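Local coordinates for amyloid-like protein 1 (PDB 3PMR) that probably takes part in cell adhesion, with an E2 domain that dimerises and is linked to heparin binding, at residues A126-L137 / L193-L204. Numbering follows the deposited sequence.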
ATOM      1  N   ALA B 126      31.394  28.724 -11.217  1.00 47.51           N
ATOM      2  CA  ALA B 126      30.720  28.538  -9.940  1.00 55.38           C
ATOM      3  C   ALA B 126      29.276  28.085 -10.071  1.00 48.49           C
ATOM      4  O   ALA B 126      28.875  27.093  -9.472  1.00 53.84           O
ATOM      5  CB  ALA B 126      30.771  29.822  -9.126  1.00 51.72           C
ATOM      6  N   GLU B 127      28.503  28.797 -10.854  1.00 44.97           N
ATOM      7  CA  GLU B 127      27.113  28.469 -11.027  1.00 50.84           C
ATOM      8  C   GLU B 127      26.894  27.093 -11.612  1.00 39.65           C
ATOM      9  O   GLU B 127      25.962  26.440 -11.278  1.00 40.31           O
ATOM     10  CB  GLU B 127      26.429  29.506 -11.885  1.00 33.60           C
ATOM     11  CG  GLU B 127      24.963  29.307 -12.002  1.00 33.83           C
ATOM     12  N   ARG B 128      27.749  26.663 -12.502  1.00 38.72           N
ATOM     13  CA  ARG B 128      27.599  25.351 -13.064  1.00 39.00           C
ATOM     14  C   ARG B 128      27.977  24.253 -12.079  1.00 41.31           C
ATOM     15  O   ARG B 128      27.387  23.215 -12.056  1.00 33.85           O
ATOM     16  CB  ARG B 128      28.398  25.219 -14.330  1.00 31.17           C
ATOM     17  CG  ARG B 128      28.265  23.917 -14.975  1.00 30.75           C
ATOM     18  N   VAL B 129      28.975  24.529 -11.266  1.00 41.29           N
ATOM     19  CA  VAL B 129      29.426  23.589 -10.249  1.00 37.13           C
ATOM     20  C   VAL B 129      28.364  23.479  -9.163  1.00 31.41           C
ATOM     21  O   VAL B 129      28.026  22.381  -8.734  1.00 36.41           O
ATOM     22  CB  VAL B 129      30.755  24.050  -9.604  1.00 38.45           C
ATOM     23  CG1 VAL B 129      31.082  23.177  -8.387  1.00 38.84           C
ATOM     24  CG2 VAL B 129      31.876  23.960 -10.618  1.00 29.86           C
ATOM     25  N   LEU B 130      27.820  24.614  -8.727  1.00 30.17           N
ATOM     26  CA  LEU B 130      26.807  24.590  -7.682  1.00 35.33           C
ATOM     27  C   LEU B 130      25.588  23.771  -8.094  1.00 36.97           C
ATOM     28  O   LEU B 130      25.059  22.996  -7.296  1.00 32.68           O
ATOM     29  CB  LEU B 130      26.370  26.006  -7.306  1.00 43.46           C
ATOM     30  CG  LEU B 130      25.268  26.079  -6.239  1.00 44.37           C
ATOM     31  CD1 LEU B 130      25.686  25.304  -4.997  1.00 42.79           C
ATOM     32  CD2 LEU B 130      24.995  27.537  -5.889  1.00 51.78           C
ATOM     33  N   LEU B 131      25.143  23.949  -9.334  1.00 30.65           N
ATOM     34  CA  LEU B 131      23.986  23.210  -9.838  1.00 40.59           C
ATOM     35  C   LEU B 131      24.252  21.716 -10.019  1.00 29.43           C
ATOM     36  O   LEU B 131      23.372  20.895  -9.782  1.00 31.19           O
ATOM     37  CB  LEU B 131      23.499  23.814 -11.162  1.00 40.40           C
ATOM     38  CG  LEU B 131      22.628  25.066 -11.017  1.00 51.13           C
ATOM     39  CD1 LEU B 131      22.392  25.674 -12.385  1.00 52.67           C
ATOM     40  CD2 LEU B 131      21.296  24.705 -10.344  1.00 59.34           C
ATOM     41  N   ALA B 132      25.456  21.363 -10.440  1.00 30.22           N
ATOM     42  CA  ALA B 132      25.807  19.960 -10.626  1.00 28.55           C
ATOM     43  C   ALA B 132      25.883  19.308  -9.242  1.00 30.26           C
ATOM     44  O   ALA B 132      25.491  18.159  -9.056  1.00 28.79           O
ATOM     45  CB  ALA B 132      27.144  19.854 -11.334  1.00 29.74           C
ATOM     46  N   LEU B 133      26.391  20.050  -8.270  1.00 28.28           N
ATOM     47  CA  LEU B 133      26.491  19.534  -6.921  1.00 30.01           C
ATOM     48  C   LEU B 133      25.083  19.383  -6.355  1.00 26.61           C
ATOM     49  O   LEU B 133      24.770  18.362  -5.740  1.00 30.85           O
ATOM     50  CB  LEU B 133      27.317  20.482  -6.037  1.00 25.26           C
ATOM     51  CG  LEU B 133      27.525  20.066  -4.576  1.00 36.08           C
ATOM     52  CD1 LEU B 133      28.269  18.721  -4.512  1.00 30.25           C
ATOM     53  CD2 LEU B 133      28.311  21.146  -3.840  1.00 36.97           C
ATOM     54  N   ARG B 134      24.234  20.387  -6.574  1.00 25.21           N
ATOM     55  CA  ARG B 134      22.869  20.338  -6.066  1.00 26.12           C
ATOM     56  C   ARG B 134      22.176  19.065  -6.529  1.00 30.38           C
ATOM     57  O   ARG B 134      21.488  18.404  -5.761  1.00 30.79           O
ATOM     58  CB  ARG B 134      22.055  21.544  -6.534  1.00 35.14           C
ATOM     59  CG  ARG B 134      20.572  21.430  -6.184  1.00 46.40           C
ATOM     60  CD  ARG B 134      19.766  22.649  -6.626  1.00 53.77           C
ATOM     61  NE  ARG B 134      18.382  22.582  -6.158  1.00 89.45           N
ATOM     62  CZ  ARG B 134      17.474  21.715  -6.604  1.00 98.07           C
ATOM     63  NH1 ARG B 134      17.793  20.834  -7.545  1.00 90.96           N
ATOM     64  NH2 ARG B 134      16.245  21.723  -6.100  1.00 87.36           N
ATOM     65  N   ARG B 135      22.375  18.725  -7.795  1.00 25.96           N
ATOM     66  CA  ARG B 135      21.774  17.540  -8.368  1.00 30.89           C
ATOM     67  C   ARG B 135      22.314  16.272  -7.699  1.00 26.27           C
ATOM     68  O   ARG B 135      21.566  15.324  -7.468  1.00 23.82           O
ATOM     69  CB  ARG B 135      22.030  17.531  -9.875  1.00 35.54           C
ATOM     70  CG  ARG B 135      21.558  16.294 -10.606  1.00 40.39           C
ATOM     71  CD  ARG B 135      21.326  16.613 -12.073  1.00 56.93           C
ATOM     72  NE  ARG B 135      21.331  15.412 -12.897  1.00 66.07           N
ATOM     73  CZ  ARG B 135      22.408  14.949 -13.521  1.00 80.84           C
ATOM     74  NH1 ARG B 135      23.564  15.597 -13.417  1.00 99.37           N
ATOM     75  NH2 ARG B 135      22.338  13.837 -14.240  1.00 49.50           N
ATOM     76  N   TYR B 136      23.602  16.257  -7.378  1.00 23.09           N
ATOM     77  CA  TYR B 136      24.199  15.093  -6.723  1.00 23.58           C
ATOM     78  C   TYR B 136      23.665  14.958  -5.295  1.00 25.40           C
ATOM     79  O   TYR B 136      23.376  13.857  -4.834  1.00 26.41           O
ATOM     80  CB  TYR B 136      25.724  15.216  -6.696  1.00 21.68           C
ATOM     81  CG  TYR B 136      26.424  14.056  -6.014  1.00 27.99           C
ATOM     82  CD1 TYR B 136      26.453  12.784  -6.599  1.00 27.59           C
ATOM     83  CD2 TYR B 136      27.048  14.226  -4.780  1.00 28.24           C
ATOM     84  CE1 TYR B 136      27.089  11.715  -5.967  1.00 38.48           C
ATOM     85  CE2 TYR B 136      27.684  13.161  -4.139  1.00 32.83           C
ATOM     86  CZ  TYR B 136      27.702  11.913  -4.738  1.00 33.92           C
ATOM     87  OH  TYR B 136      28.339  10.867  -4.109  1.00 40.96           O
ATOM     88  N   LEU B 137      23.529  16.085  -4.603  1.00 24.87           N
ATOM     89  CA  LEU B 137      23.027  16.072  -3.233  1.00 27.17           C
ATOM     90  C   LEU B 137      21.568  15.639  -3.216  1.00 27.69           C
ATOM     91  O   LEU B 137      21.128  14.953  -2.298  1.00 25.81           O
ATOM     92  CB  LEU B 137      23.178  17.458  -2.592  1.00 33.97           C
ATOM     93  CG  LEU B 137      24.632  17.897  -2.406  1.00 21.98           C
ATOM     94  CD1 LEU B 137      24.711  19.251  -1.736  1.00 32.05           C
ATOM     95  CD2 LEU B 137      25.337  16.863  -1.553  1.00 26.07           C
ATOM     96  N   LEU B 193      37.018  28.384  -5.258  1.00 65.90           N
ATOM     97  CA  LEU B 193      35.677  27.925  -5.581  1.00 54.58           C
ATOM     98  C   LEU B 193      34.891  27.462  -4.358  1.00 58.94           C
ATOM     99  O   LEU B 193      33.725  27.816  -4.197  1.00 61.55           O
ATOM    100  CB  LEU B 193      35.758  26.793  -6.610  1.00 63.89           C
ATOM    101  CG  LEU B 193      34.501  26.537  -7.445  1.00 59.56           C
ATOM    102  CD1 LEU B 193      34.015  27.839  -8.064  1.00 68.45           C
ATOM    103  CD2 LEU B 193      34.813  25.520  -8.529  1.00 68.06           C
ATOM    104  N   ALA B 194      35.528  26.679  -3.493  1.00 44.08           N
ATOM    105  CA  ALA B 194      34.864  26.170  -2.298  1.00 52.75           C
ATOM    106  C   ALA B 194      34.386  27.292  -1.381  1.00 69.57           C
ATOM    107  O   ALA B 194      33.249  27.264  -0.893  1.00 71.09           O
ATOM    108  CB  ALA B 194      35.806  25.234  -1.536  1.00 52.20           C
ATOM    109  N   GLN B 195      35.255  28.272  -1.144  1.00 59.49           N
ATOM    110  CA  GLN B 195      34.927  29.401  -0.283  1.00 62.86           C
ATOM    111  C   GLN B 195      33.708  30.138  -0.824  1.00 68.67           C
ATOM    112  O   GLN B 195      32.757  30.418  -0.096  1.00 60.35           O
ATOM    113  CB  GLN B 195      36.119  30.367  -0.208  1.00 63.44           C
ATOM    114  N   GLU B 196      33.754  30.427  -2.119  1.00 65.22           N
ATOM    115  CA  GLU B 196      32.690  31.132  -2.817  1.00 65.96           C
ATOM    116  C   GLU B 196      31.322  30.438  -2.783  1.00 67.25           C
ATOM    117  O   GLU B 196      30.283  31.101  -2.826  1.00 69.98           O
ATOM    118  CB  GLU B 196      33.109  31.358  -4.278  1.00 60.99           C
ATOM    119  CG  GLU B 196      32.035  31.964  -5.162  1.00 58.14           C
ATOM    120  N   LEU B 197      31.316  29.112  -2.688  1.00 63.84           N
ATOM    121  CA  LEU B 197      30.061  28.368  -2.693  1.00 59.12           C
ATOM    122  C   LEU B 197      29.586  27.820  -1.345  1.00 66.47           C
ATOM    123  O   LEU B 197      28.438  27.377  -1.229  1.00 68.82           O
ATOM    124  CB  LEU B 197      30.160  27.218  -3.693  1.00 53.74           C
ATOM    125  CG  LEU B 197      30.471  27.638  -5.137  1.00 59.28           C
ATOM    126  CD1 LEU B 197      30.751  26.400  -5.978  1.00 47.07           C
ATOM    127  CD2 LEU B 197      29.309  28.443  -5.713  1.00 45.00           C
ATOM    128  N   ARG B 198      30.446  27.865  -0.331  1.00 67.87           N
ATOM    129  CA  ARG B 198      30.104  27.353   0.992  1.00 70.91           C
ATOM    130  C   ARG B 198      28.726  27.778   1.504  1.00 72.23           C
ATOM    131  O   ARG B 198      27.918  26.941   1.894  1.00 57.53           O
ATOM    132  CB  ARG B 198      31.180  27.753   2.007  1.00 80.87           C
ATOM    133  N   PRO B 199      28.445  29.092   1.529  1.00 68.77           N
ATOM    134  CA  PRO B 199      27.131  29.538   2.014  1.00 68.59           C
ATOM    135  C   PRO B 199      25.917  28.884   1.328  1.00 64.51           C
ATOM    136  O   PRO B 199      24.945  28.519   1.992  1.00 61.35           O
ATOM    137  CB  PRO B 199      27.194  31.062   1.834  1.00 66.97           C
ATOM    138  CG  PRO B 199      28.377  31.282   0.896  1.00 80.48           C
ATOM    139  CD  PRO B 199      29.343  30.238   1.315  1.00 68.97           C
ATOM    140  N   GLN B 200      25.972  28.727   0.007  1.00 60.34           N
ATOM    141  CA  GLN B 200      24.873  28.105  -0.739  1.00 65.99           C
ATOM    142  C   GLN B 200      24.793  26.604  -0.475  1.00 66.09           C
ATOM    143  O   GLN B 200      23.702  26.035  -0.387  1.00 66.43           O
ATOM    144  CB  GLN B 200      25.054  28.370  -2.233  1.00 63.60           C
ATOM    145  CG  GLN B 200      24.593  29.764  -2.607  1.00 65.78           C
ATOM    146  CD  GLN B 200      25.344  30.332  -3.783  1.00 78.14           C
ATOM    147  OE1 GLN B 200      26.557  30.537  -3.714  1.00 79.30           O
ATOM    148  NE2 GLN B 200      24.624  30.598  -4.882  1.00 79.31           N
ATOM    149  N   ILE B 201      25.956  25.968  -0.368  1.00 50.09           N
ATOM    150  CA  ILE B 201      26.021  24.535  -0.100  1.00 54.81           C
ATOM    151  C   ILE B 201      25.461  24.219   1.279  1.00 56.97           C
ATOM    152  O   ILE B 201      24.796  23.199   1.471  1.00 51.98           O
ATOM    153  CB  ILE B 201      27.459  24.020  -0.153  1.00 46.65           C
ATOM    154  CG1 ILE B 201      28.016  24.186  -1.570  1.00 56.58           C
ATOM    155  CG2 ILE B 201      27.498  22.558   0.287  1.00 40.93           C
ATOM    156  CD1 ILE B 201      29.493  23.883  -1.685  1.00 48.71           C
ATOM    157  N   GLN B 202      25.755  25.087   2.243  1.00 64.32           N
ATOM    158  CA  GLN B 202      25.264  24.908   3.601  1.00 62.91           C
ATOM    159  C   GLN B 202      23.743  24.925   3.610  1.00 63.32           C
ATOM    160  O   GLN B 202      23.108  24.125   4.303  1.00 56.99           O
ATOM    161  CB  GLN B 202      25.798  26.015   4.509  1.00 71.04           C
ATOM    162  CG  GLN B 202      26.586  25.481   5.702  1.00 82.47           C
ATOM    163  CD  GLN B 202      27.823  24.688   5.276  1.00 95.07           C
ATOM    164  OE1 GLN B 202      28.772  25.252   4.726  1.00107.24           O
ATOM    165  NE2 GLN B 202      27.814  23.366   5.527  1.00 68.05           N
ATOM    166  N   GLU B 203      23.164  25.842   2.840  1.00 57.09           N
ATOM    167  CA  GLU B 203      21.715  25.944   2.761  1.00 65.53           C
ATOM    168  C   GLU B 203      21.159  24.649   2.172  1.00 69.83           C
ATOM    169  O   GLU B 203      20.127  24.140   2.618  1.00 66.51           O
ATOM    170  CB  GLU B 203      21.300  27.144   1.899  1.00 75.09           C
ATOM    171  CG  GLU B 203      19.792  27.375   1.837  1.00 78.61           C
ATOM    172  N   LEU B 204      21.855  24.113   1.172  1.00 67.51           N
ATOM    173  CA  LEU B 204      21.435  22.869   0.535  1.00 71.17           C
ATOM    174  C   LEU B 204      21.443  21.724   1.550  1.00 63.59           C
ATOM    175  O   LEU B 204      20.436  21.034   1.729  1.00 55.44           O
ATOM    176  CB  LEU B 204      22.368  22.513  -0.630  1.00 60.73           C
ATOM    177  CG  LEU B 204      22.458  23.475  -1.826  1.00 79.25           C
ATOM    178  CD1 LEU B 204      23.534  22.990  -2.783  1.00 61.93           C
ATOM    179  CD2 LEU B 204      21.114  23.567  -2.542  1.00 58.55           C
TER
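A single knob-into-hole contact joins the start of helix 126-157 to helix 191-207, the last helix of the chain in the all-helical E2 fold, with Leu130 as the knob in a hole made by Leu197, Gln200, Ile201 and Leu204. The two segments run in roughly the same direction, their axes 10.6 Å apart at closest approach and inclined at 44°, and no hydrogen bond links them. Leu130 holds its CG anti to the backbone N (chi1 178°), which carries the branch point across to the other helix, and chi2 of 55° turns the two methyls to different walls of the hole: CD1 meets Leu204 CD1 at 3.9 Å, while CD2 lies against the extended side chain of Gln200, 3.2 Å from Gln200 NE2. The two side chains cross at about a right angle, and Leu130 CD2 touches both the aliphatic CB and CG of Gln200 and its amide. An alanine in place of Leu130 would probably open a gap between Gln200 and Leu204 and leave the Gln200 side chain freer to turn.

Toward the start of both segments, Leu197 packs on Ala126 and Val129 with separate branches, CD2 reaching Ala126 CB and CD1 standing 4.0 Å from Val129 CG1. The other Val129 methyl, CG2, meets Leu193 CD2 tip to tip at 3.9 Å. Further along, the Leu133 and Ile201 side chains cross at about a right angle, with Leu133 CD2 3.7 Å from Ile201 CD1, and Leu137 CD1 comes to Leu204 CD1 at 4.1 Å. Leu204 CD1 thus touches both Leu130 and Leu137, two turns apart on their helix.

Val129 rests on Leu119 and Leu133 on Phe115 of helix 64-119; Leu133 also touches Ser183, and Ile201 touches Leu187, of helix 159-187.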